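Local coordinates for protein alpha-L-rhamnosidase (Aspergillus terreus, PDB 6GSZ) that probably hydrolyses terminal non-reducing alpha-L-rhamnose residues from alpha-L-rhamnosides, as a calcium-binding glycoside hydrolase, at residues P108-R121 against L289-L301. Residues are numbered along the deposited sequence; the frame is centred on the assembly and turned at random. Where two conformers were deposited one is given.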
# COMPACT_ATOMS: atom_id res chain seq x y z
N PRO A 108 -0.75 -28.20 6.87
CA PRO A 108 -0.78 -28.32 8.32
C PRO A 108 0.25 -29.29 8.89
O PRO A 108 0.85 -28.98 9.91
CB PRO A 108 -2.22 -28.75 8.59
CG PRO A 108 -2.99 -28.06 7.48
CD PRO A 108 -2.10 -28.29 6.27
N ASP A 109 0.46 -30.43 8.22
CA ASP A 109 1.40 -31.43 8.72
C ASP A 109 2.82 -30.84 8.81
O ASP A 109 3.61 -31.29 9.61
CB ASP A 109 1.38 -32.68 7.84
CG ASP A 109 0.21 -33.61 8.15
OD1 ASP A 109 -0.50 -33.40 9.18
OD2 ASP A 109 0.01 -34.54 7.38
N ASP A 110 3.15 -29.88 7.94
CA ASP A 110 4.49 -29.31 7.93
C ASP A 110 4.79 -28.51 9.21
O ASP A 110 5.93 -28.19 9.47
CB ASP A 110 4.69 -28.41 6.69
CG ASP A 110 4.85 -29.17 5.38
OD1 ASP A 110 5.38 -30.31 5.41
OD2 ASP A 110 4.45 -28.60 4.37
N TRP A 111 3.74 -28.17 9.97
CA TRP A 111 3.91 -27.50 11.29
C TRP A 111 4.27 -28.47 12.42
O TRP A 111 4.50 -28.01 13.53
CB TRP A 111 2.64 -26.69 11.65
CG TRP A 111 2.46 -25.45 10.83
CD1 TRP A 111 1.87 -25.31 9.61
CD2 TRP A 111 3.01 -24.17 11.17
NE1 TRP A 111 1.95 -24.01 9.21
CE2 TRP A 111 2.69 -23.29 10.10
CE3 TRP A 111 3.74 -23.69 12.27
CZ2 TRP A 111 3.03 -21.94 10.14
CZ3 TRP A 111 4.09 -22.36 12.28
CH2 TRP A 111 3.78 -21.51 11.21
N HIS A 112 4.30 -29.77 12.12
CA HIS A 112 4.70 -30.78 13.08
C HIS A 112 3.80 -30.62 14.31
O HIS A 112 2.56 -30.52 14.20
CB HIS A 112 6.24 -30.69 13.25
CG HIS A 112 6.96 -31.28 12.07
ND1 HIS A 112 7.61 -32.49 12.13
CD2 HIS A 112 7.15 -30.83 10.80
CE1 HIS A 112 8.14 -32.78 10.95
NE2 HIS A 112 7.86 -31.78 10.10
N ASP A 113 4.35 -30.56 15.49
CA ASP A 113 3.42 -30.57 16.64
C ASP A 113 3.16 -29.14 17.16
O ASP A 113 2.66 -28.95 18.24
CB ASP A 113 3.87 -31.52 17.76
CG ASP A 113 5.32 -31.41 18.18
OD1 ASP A 113 6.13 -30.92 17.36
OD2 ASP A 113 5.64 -31.84 19.32
N ALA A 114 3.48 -28.13 16.38
CA ALA A 114 3.27 -26.75 16.82
C ALA A 114 1.77 -26.47 16.90
O ALA A 114 1.01 -26.81 15.98
CB ALA A 114 3.96 -25.78 15.93
N VAL A 115 1.37 -25.88 18.03
CA VAL A 115 -0.01 -25.47 18.25
C VAL A 115 -0.04 -24.02 18.76
O VAL A 115 0.97 -23.45 19.23
CB VAL A 115 -0.74 -26.39 19.24
CG1 VAL A 115 -0.78 -27.82 18.72
CG2 VAL A 115 -0.17 -26.31 20.64
N VAL A 116 -1.20 -23.39 18.61
CA VAL A 116 -1.37 -22.05 19.15
C VAL A 116 -1.42 -22.16 20.68
O VAL A 116 -2.23 -22.95 21.18
CB VAL A 116 -2.63 -21.35 18.61
CG1 VAL A 116 -2.83 -19.99 19.26
CG2 VAL A 116 -2.59 -21.22 17.10
N ILE A 117 -0.60 -21.35 21.35
CA ILE A 117 -0.63 -21.34 22.80
C ILE A 117 -1.04 -19.97 23.31
O ILE A 117 -0.84 -18.94 22.68
CB ILE A 117 0.70 -21.78 23.39
CG1 ILE A 117 1.83 -20.83 23.01
CG2 ILE A 117 0.96 -23.23 23.03
CD1 ILE A 117 3.14 -21.15 23.71
N ALA A 118 -1.56 -20.01 24.55
CA ALA A 118 -1.96 -18.88 25.30
C ALA A 118 -1.48 -19.04 26.74
O ALA A 118 -1.26 -20.15 27.22
CB ALA A 118 -3.46 -18.73 25.27
N SER A 119 -1.41 -17.90 27.44
CA SER A 119 -1.08 -17.91 28.87
C SER A 119 -2.18 -18.52 29.74
O SER A 119 -3.36 -18.36 29.49
CB SER A 119 -0.80 -16.49 29.33
OG SER A 119 -0.43 -16.45 30.68
N ASP A 120 -1.73 -19.14 30.84
CA ASP A 120 -2.64 -19.50 31.91
C ASP A 120 -3.18 -18.27 32.64
O ASP A 120 -4.12 -18.40 33.42
CB ASP A 120 -1.96 -20.46 32.87
CG ASP A 120 -2.02 -21.93 32.47
OD1 ASP A 120 -2.69 -22.28 31.45
OD2 ASP A 120 -1.45 -22.76 33.20
N ARG A 121 -2.60 -17.09 32.43
CA ARG A 121 -3.22 -15.87 32.96
C ARG A 121 -4.57 -15.67 32.29
O ARG A 121 -4.66 -15.75 31.08
CB ARG A 121 -2.34 -14.67 32.68
CG ARG A 121 -2.81 -13.35 33.25
CD ARG A 121 -1.85 -12.25 32.84
NE ARG A 121 -2.14 -10.93 33.36
CZ ARG A 121 -2.79 -9.97 32.72
NH1 ARG A 121 -3.35 -10.20 31.54
NH2 ARG A 121 -2.88 -8.78 33.29
N LEU A 289 3.91 -18.28 34.70
CA LEU A 289 2.76 -19.15 34.61
C LEU A 289 2.96 -20.18 33.52
O LEU A 289 3.82 -20.01 32.64
CB LEU A 289 1.52 -18.30 34.33
CG LEU A 289 1.24 -17.19 35.33
CD1 LEU A 289 -0.00 -16.42 34.94
CD2 LEU A 289 1.11 -17.74 36.73
N GLY A 290 2.05 -21.16 33.49
CA GLY A 290 2.01 -22.08 32.38
C GLY A 290 1.35 -21.49 31.14
O GLY A 290 0.99 -20.29 31.08
N THR A 291 1.19 -22.40 30.18
CA THR A 291 0.56 -22.12 28.90
C THR A 291 -0.36 -23.29 28.54
O THR A 291 -0.23 -24.38 29.12
CB THR A 291 1.58 -21.86 27.77
OG1 THR A 291 2.42 -23.01 27.61
CG2 THR A 291 2.42 -20.62 27.99
N HIS A 292 -1.28 -23.04 27.61
CA HIS A 292 -2.24 -24.07 27.15
C HIS A 292 -2.51 -23.86 25.65
O HIS A 292 -2.20 -22.78 25.16
CB HIS A 292 -3.52 -24.03 28.01
CG HIS A 292 -4.23 -22.73 27.98
ND1 HIS A 292 -4.10 -21.79 28.98
CD2 HIS A 292 -5.12 -22.22 27.09
CE1 HIS A 292 -4.85 -20.75 28.70
NE2 HIS A 292 -5.49 -20.99 27.55
N GLU A 293 -3.12 -24.86 25.01
CA GLU A 293 -3.40 -24.81 23.59
C GLU A 293 -4.72 -24.07 23.31
O GLU A 293 -5.69 -24.22 24.11
CB GLU A 293 -3.42 -26.22 22.99
CG GLU A 293 -3.51 -26.22 21.48
CD GLU A 293 -3.90 -27.53 20.83
OE1 GLU A 293 -3.98 -28.51 21.54
OE2 GLU A 293 -4.12 -27.53 19.59
N LEU A 294 -4.78 -23.33 22.22
CA LEU A 294 -6.01 -22.71 21.68
C LEU A 294 -6.37 -23.42 20.38
O LEU A 294 -5.52 -23.51 19.49
CB LEU A 294 -5.70 -21.24 21.36
CG LEU A 294 -5.50 -20.33 22.54
CD1 LEU A 294 -5.55 -18.87 22.09
CD2 LEU A 294 -6.53 -20.59 23.60
N SER A 295 -7.63 -23.86 20.25
CA SER A 295 -8.08 -24.47 19.00
C SER A 295 -7.91 -23.49 17.83
O SER A 295 -8.28 -22.33 17.92
CB SER A 295 -9.51 -24.90 19.14
OG SER A 295 -10.01 -25.45 17.95
N PHE A 296 -7.30 -23.98 16.74
CA PHE A 296 -7.00 -23.09 15.59
C PHE A 296 -6.84 -23.90 14.31
O PHE A 296 -6.06 -24.86 14.28
CB PHE A 296 -5.70 -22.32 15.84
CG PHE A 296 -5.36 -21.37 14.73
CD1 PHE A 296 -5.90 -20.10 14.75
CD2 PHE A 296 -4.48 -21.72 13.73
CE1 PHE A 296 -5.59 -19.18 13.78
CE2 PHE A 296 -4.17 -20.80 12.74
CZ PHE A 296 -4.74 -19.55 12.77
N PRO A 297 -7.56 -23.55 13.22
CA PRO A 297 -7.41 -24.28 11.97
C PRO A 297 -6.22 -23.83 11.12
O PRO A 297 -6.25 -22.72 10.53
CB PRO A 297 -8.74 -24.03 11.27
CG PRO A 297 -9.25 -22.74 11.80
CD PRO A 297 -8.63 -22.54 13.17
N LYS A 298 -5.19 -24.69 11.04
CA LYS A 298 -3.93 -24.38 10.30
C LYS A 298 -4.16 -24.26 8.79
O LYS A 298 -3.23 -23.86 8.10
CB LYS A 298 -2.87 -25.45 10.59
CG LYS A 298 -2.30 -25.41 12.00
CD LYS A 298 -1.11 -26.30 12.15
CE LYS A 298 -0.46 -26.23 13.50
NZ LYS A 298 -1.32 -26.86 14.53
N GLU A 299 -5.38 -24.55 8.31
CA GLU A 299 -5.70 -24.42 6.87
C GLU A 299 -5.70 -22.95 6.45
O GLU A 299 -5.56 -22.69 5.26
CB GLU A 299 -7.05 -25.09 6.55
CG GLU A 299 -6.97 -26.60 6.62
CD GLU A 299 -7.06 -27.23 8.01
OE1 GLU A 299 -7.37 -26.49 9.03
OE2 GLU A 299 -6.83 -28.47 8.09
N ARG A 300 -5.86 -22.00 7.39
CA ARG A 300 -5.89 -20.58 7.01
C ARG A 300 -4.49 -19.99 6.86
O ARG A 300 -4.37 -18.84 6.38
CB ARG A 300 -6.69 -19.73 8.00
CG ARG A 300 -7.75 -20.45 8.79
CD ARG A 300 -8.07 -19.68 10.06
NE ARG A 300 -9.50 -19.74 10.40
CZ ARG A 300 -10.02 -19.38 11.55
NH1 ARG A 300 -9.26 -18.81 12.48
NH2 ARG A 300 -11.30 -19.60 11.82
N LEU A 301 -3.45 -20.73 7.29
CA LEU A 301 -2.12 -20.15 7.31
C LEU A 301 -1.58 -19.96 5.88
O LEU A 301 -1.69 -20.88 5.07
CB LEU A 301 -1.18 -20.98 8.18
CG LEU A 301 -1.51 -20.98 9.66
CD1 LEU A 301 -0.80 -22.10 10.37
CD2 LEU A 301 -1.24 -19.65 10.31
O HOH W 1 -3.70 -24.89 18.00
O HOH W 2 -0.01 -21.77 35.36
O HOH W 3 -0.84 -25.16 32.32
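Gly290 O accepts the backbone N of Asp120 at 3.0 Å and also a hydrogen bond from Ser253 OG. The Asp120 N-H comes from above the carbonyl plane. This bond lies at one end of a two-stranded antiparallel sheet, in which strands 116-119 and 291-294 meet although 167 residues lie between the segments. Strand 291-294 is part of the alpha-L-rhamnosidase N-terminal domain. Ala118 and His292 form a hydrogen-bonded pair: Ala118 N to His292 O and His292 N to Ala118 O are both 2.9 Å. His292 CG stands between its backbone N and carbonyl carbon (chi1 60°), which carries the ring to Asp120. Its ND1 gives a nearly straight bond to Asp120 OD1 (2.9 Å, 170°), which lies close to the ring plane. The carboxylate is almost coplanar with the ring, and two waters donate to Asp120 OD2. Leu294 CG packs on Ala118 CB. Val116 CG2 presses on Phe296 CB at 3.5 Å, and Leu154 of strand 144-154 touches both side chains. Leu301 CD1 meets Trp111 NE1 at 3.5 Å. The Lys298 chain runs past Trp111 CB and bends at chi4 (71°), bringing NZ to Ala114 O at 2.7 Å, in the carbonyl plane.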